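Local atomic coordinates of profilin-2 (Acanthamoeba castellanii, PDB entry 2ACG), a protein that binds monomeric actin, preventing polymerization at high concentration and enhancing it at low concentration, and binds PIP2, which inhibits formation of IP3 and DG. Residues V16-I21 with A30-F35; I22-N27 with K93-G98. All coordinates share one frame; numbering follows the deposited sequence.

Contact 1: residues V16-I21 with A30-F35; sequences VTQAAI and ATSAGF
Q18 and F35 run past each other in opposite directions, and the Q18 side chain can be traced atom by atom. Its CB lies 3.9 Å from both CB and CD1 of F35, meeting the ring obliquely. CG stays beside the F35 CB, and the bend at chi2 (-64°) turns the amide back toward S32, with amide and ring planes 29° apart. At the tip, Q18 OE1 accepts a hydrogen bond from S32 OG at 2.7 Å, the hydroxyl standing well above the carbonyl plane. Q18 NE2 donates to a water 3.2 Å away, which also accepts a weak bond from the backbone N of G34.

With chi1 at 63°, S32 OG sits between its own backbone N and carbonyl carbon, where it also accepts from A19 N at 3.0 Å. One hydroxyl thus joins a main-chain N-H to a side-chain amide. By contrast, the backbone bond from S32 N to A19 O is weak.

Regular pairing begins further along: I21 N to A30 O (3.2 Å) and A30 N to I21 O (3.3 Å) make an antiparallel hydrogen-bonded pair, next to the non-hydrogen-bonded pair A20 and T31. The A20 methyl meets the F35 ring at its edge, CB to CE2 3.3 Å. On the other face, I21 and A30 pack against W2 of helix 2-7. This is a beta hairpin of strands 18-23 and 28-31 in the profilin fold; beyond T31 only a weak backbone bond from S32 N continues the ladder, and the S32 hydroxyl takes the A19 N-H.

Contact 2: residues I22-N27 with K93-G98; sequences IGHDGN and KAILIG
I22 meets I95 as an antiparallel hydrogen-bonded pair whose two bonds are unequal. I22 N to I95 O is 3.0 Å with a nearly straight N-H (165°), whereas the return bond from I95 N to I22 O is weak. Their side chains meet at a slant on one face of the sheet, I22 CG2 lying 3.5 Å from I95 CB, while I22 CD1 reaches I97 CD1 at 4.0 Å.

G23 starts a type I turn that ends at G26, closed by G26 N to G23 O at 2.9 Å. H24 leans from this turn back over the second strand: its ring has the K93 carbonyl carbon over one face, nearer its margin than its middle, and I95 CG1 at its edge, 3.7 Å from H24 CD2. H24 NE2 lies 2.8 Å from A94 O, yet the N-H angle of 120° makes the bond weak, and T91 O is a second weak acceptor. Past the turn, N27 ND2 donates to D25 OD2 from above the carboxylate plane, with the oxygen close to the amide plane. N27 O accepts from G23 N.

The face bearing I22, I95 and I97 is covered by helix 39-48, where I95 touches A46 and I97 touches L45. L96 points to the opposite face, onto helix 106-123, and strand 94-100 continues the pairing to strand 84-90.

How the contacts relate
From the N terminus, strand 18-23 serves both contacts: its first part pairs in contact 1, its last residues in contact 2. Contact 1 closes a short hairpin loop of eight residues, 22-29, whose 22-27 portion is itself the first segment of contact 2. Contact 2 closes a much longer loop, 28-92, which contains A30-F35, so the two cross along the chain. They touch, with centres about 12 Å apart: A20 N lies 2.8 Å from I97 O, a probable hydrogen bond, and F35 CZ packs 3.7 Å from I97 CG2. Together they align strands 28-31, 18-23 and 94-100, tying the N-terminal hairpin to the sheet's later strands.

Contact 1: residues V16-I21 with A30-F35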
# COMPACT_ATOMS: atom_id res chain seq x y z
N VAL A 16 -6.26 -5.48 7.83
CA VAL A 16 -5.78 -5.71 6.46
C VAL A 16 -5.46 -7.18 6.26
O VAL A 16 -4.89 -7.79 7.16
CB VAL A 16 -4.60 -4.78 6.09
CG1 VAL A 16 -4.97 -3.29 6.17
CG2 VAL A 16 -3.35 -5.05 6.92
N THR A 17 -5.84 -7.70 5.10
CA THR A 17 -5.64 -9.08 4.74
C THR A 17 -4.26 -9.43 4.23
O THR A 17 -3.73 -10.47 4.67
CB THR A 17 -6.76 -9.67 3.77
OG1 THR A 17 -6.48 -9.14 2.43
CG2 THR A 17 -8.19 -9.36 4.22
N GLN A 18 -3.74 -8.67 3.33
CA GLN A 18 -2.42 -8.85 2.70
C GLN A 18 -1.67 -7.53 2.83
O GLN A 18 -2.32 -6.47 2.89
CB GLN A 18 -2.59 -9.21 1.22
CG GLN A 18 -3.26 -10.57 0.98
CD GLN A 18 -2.37 -11.69 1.52
OE1 GLN A 18 -1.14 -11.57 1.57
NE2 GLN A 18 -2.99 -12.77 1.96
N ALA A 19 -0.35 -7.58 2.85
CA ALA A 19 0.42 -6.33 3.02
C ALA A 19 1.85 -6.52 2.55
O ALA A 19 2.27 -7.65 2.34
CB ALA A 19 0.34 -5.91 4.49
N ALA A 20 2.53 -5.40 2.40
CA ALA A 20 3.93 -5.38 1.95
C ALA A 20 4.52 -4.00 2.25
O ALA A 20 3.80 -3.06 2.60
CB ALA A 20 3.95 -5.67 0.45
N ILE A 21 5.82 -3.92 2.15
CA ILE A 21 6.63 -2.73 2.36
C ILE A 21 7.61 -2.74 1.16
O ILE A 21 8.44 -3.65 1.11
CB ILE A 21 7.35 -2.65 3.73
CG1 ILE A 21 6.35 -2.75 4.92
CG2 ILE A 21 8.20 -1.34 3.92
CD1 ILE A 21 7.12 -2.89 6.28
N ALA A 30 9.69 -6.39 2.46
CA ALA A 30 9.01 -7.49 3.19
C ALA A 30 7.65 -7.75 2.58
O ALA A 30 7.17 -6.83 1.90
CB ALA A 30 8.88 -6.97 4.63
N THR A 31 7.01 -8.87 2.79
CA THR A 31 5.66 -9.13 2.20
C THR A 31 4.96 -10.24 2.96
O THR A 31 5.60 -10.99 3.73
CB THR A 31 5.80 -9.38 0.66
OG1 THR A 31 4.49 -9.47 0.03
CG2 THR A 31 6.65 -10.62 0.29
N SER A 32 3.65 -10.41 2.76
CA SER A 32 2.88 -11.44 3.46
C SER A 32 2.72 -12.68 2.62
O SER A 32 2.84 -12.74 1.38
CB SER A 32 1.60 -10.90 4.06
OG SER A 32 0.65 -10.37 3.17
N ALA A 33 2.45 -13.80 3.28
CA ALA A 33 2.31 -15.10 2.67
C ALA A 33 1.74 -15.10 1.28
O ALA A 33 2.47 -15.53 0.34
CB ALA A 33 1.59 -16.07 3.61
N GLY A 34 0.52 -14.70 1.04
CA GLY A 34 -0.06 -14.77 -0.32
C GLY A 34 -0.03 -13.51 -1.10
O GLY A 34 -0.97 -13.20 -1.89
N PHE A 35 1.04 -12.74 -0.98
CA PHE A 35 1.06 -11.45 -1.73
C PHE A 35 2.45 -11.18 -2.25
O PHE A 35 3.40 -11.39 -1.50
CB PHE A 35 0.54 -10.37 -0.79
CG PHE A 35 0.46 -8.96 -1.27
CD1 PHE A 35 -0.61 -8.54 -2.04
CD2 PHE A 35 1.43 -8.04 -0.87
CE1 PHE A 35 -0.73 -7.23 -2.45
CE2 PHE A 35 1.32 -6.70 -1.28
CZ PHE A 35 0.23 -6.30 -2.08
O HOH W 1 -1.72 -15.55 3.01

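Contact 2: residues I22-N27 with K93-G98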
# COMPACT_ATOMS: atom_id res chain seq x y z
N ILE A 22 7.41 -1.83 0.26
CA ILE A 22 8.22 -1.67 -0.97
C ILE A 22 9.24 -0.57 -0.75
O ILE A 22 9.09 0.26 0.17
CB ILE A 22 7.22 -1.30 -2.13
CG1 ILE A 22 7.17 -2.41 -3.19
CG2 ILE A 22 7.34 0.10 -2.73
CD1 ILE A 22 6.31 -3.61 -2.71
N GLY A 23 10.27 -0.57 -1.55
CA GLY A 23 11.34 0.47 -1.53
C GLY A 23 10.87 1.52 -2.55
O GLY A 23 10.00 1.20 -3.36
N HIS A 24 11.45 2.72 -2.54
CA HIS A 24 10.97 3.74 -3.48
C HIS A 24 11.15 3.36 -4.94
O HIS A 24 10.54 4.01 -5.80
CB HIS A 24 11.45 5.18 -3.34
CG HIS A 24 10.79 5.91 -2.20
ND1 HIS A 24 11.24 7.09 -1.70
CD2 HIS A 24 9.75 5.52 -1.44
CE1 HIS A 24 10.47 7.45 -0.68
NE2 HIS A 24 9.57 6.51 -0.51
N ASP A 25 11.94 2.34 -5.12
CA ASP A 25 12.28 1.74 -6.42
C ASP A 25 11.26 0.69 -6.85
O ASP A 25 11.12 0.43 -8.08
CB ASP A 25 13.73 1.22 -6.30
CG ASP A 25 13.93 0.21 -5.19
OD1 ASP A 25 13.19 0.13 -4.19
OD2 ASP A 25 14.90 -0.60 -5.33
N GLY A 26 10.54 0.04 -5.96
CA GLY A 26 9.55 -0.97 -6.37
C GLY A 26 9.85 -2.36 -5.84
O GLY A 26 8.98 -3.23 -5.78
N ASN A 27 11.08 -2.53 -5.45
CA ASN A 27 11.62 -3.76 -4.88
C ASN A 27 11.12 -3.94 -3.45
O ASN A 27 11.32 -3.04 -2.65
CB ASN A 27 13.17 -3.73 -4.96
CG ASN A 27 13.48 -3.88 -6.46
OD1 ASN A 27 12.96 -4.80 -7.09
ND2 ASN A 27 14.24 -2.93 -6.99
N LYS A 93 11.51 6.71 3.07
CA LYS A 93 12.33 5.69 2.39
C LYS A 93 11.60 4.49 1.84
O LYS A 93 12.22 3.72 1.06
CB LYS A 93 13.39 5.18 3.39
CG LYS A 93 14.68 5.99 3.37
CD LYS A 93 15.55 5.64 4.57
CE LYS A 93 16.89 6.36 4.54
NZ LYS A 93 16.64 7.82 4.49
N ALA A 94 10.37 4.29 2.23
CA ALA A 94 9.57 3.11 1.83
C ALA A 94 8.23 3.51 1.25
O ALA A 94 8.02 4.67 0.90
CB ALA A 94 9.38 2.33 3.14
N ILE A 95 7.32 2.57 1.13
CA ILE A 95 5.96 2.68 0.66
C ILE A 95 5.16 1.53 1.30
O ILE A 95 5.46 0.38 0.97
CB ILE A 95 5.78 2.62 -0.89
CG1 ILE A 95 6.55 3.72 -1.67
CG2 ILE A 95 4.26 2.69 -1.27
CD1 ILE A 95 6.42 3.60 -3.23
N LEU A 96 4.24 1.84 2.17
CA LEU A 96 3.39 0.83 2.85
C LEU A 96 2.20 0.52 1.92
O LEU A 96 1.72 1.44 1.23
CB LEU A 96 2.90 1.34 4.19
CG LEU A 96 3.83 2.21 5.00
CD1 LEU A 96 3.25 2.42 6.40
CD2 LEU A 96 5.20 1.57 5.06
N ILE A 97 1.78 -0.70 2.00
CA ILE A 97 0.71 -1.26 1.19
C ILE A 97 -0.03 -2.33 2.00
O ILE A 97 0.66 -3.28 2.40
CB ILE A 97 1.29 -2.06 -0.04
CG1 ILE A 97 2.21 -1.26 -0.96
CG2 ILE A 97 0.15 -2.78 -0.83
CD1 ILE A 97 2.64 -2.06 -2.22
N GLY A 98 -1.32 -2.14 2.11
CA GLY A 98 -2.18 -3.09 2.84
C GLY A 98 -3.47 -3.23 2.04
O GLY A 98 -4.06 -2.21 1.68
O HOH W 2 13.86 3.69 -0.84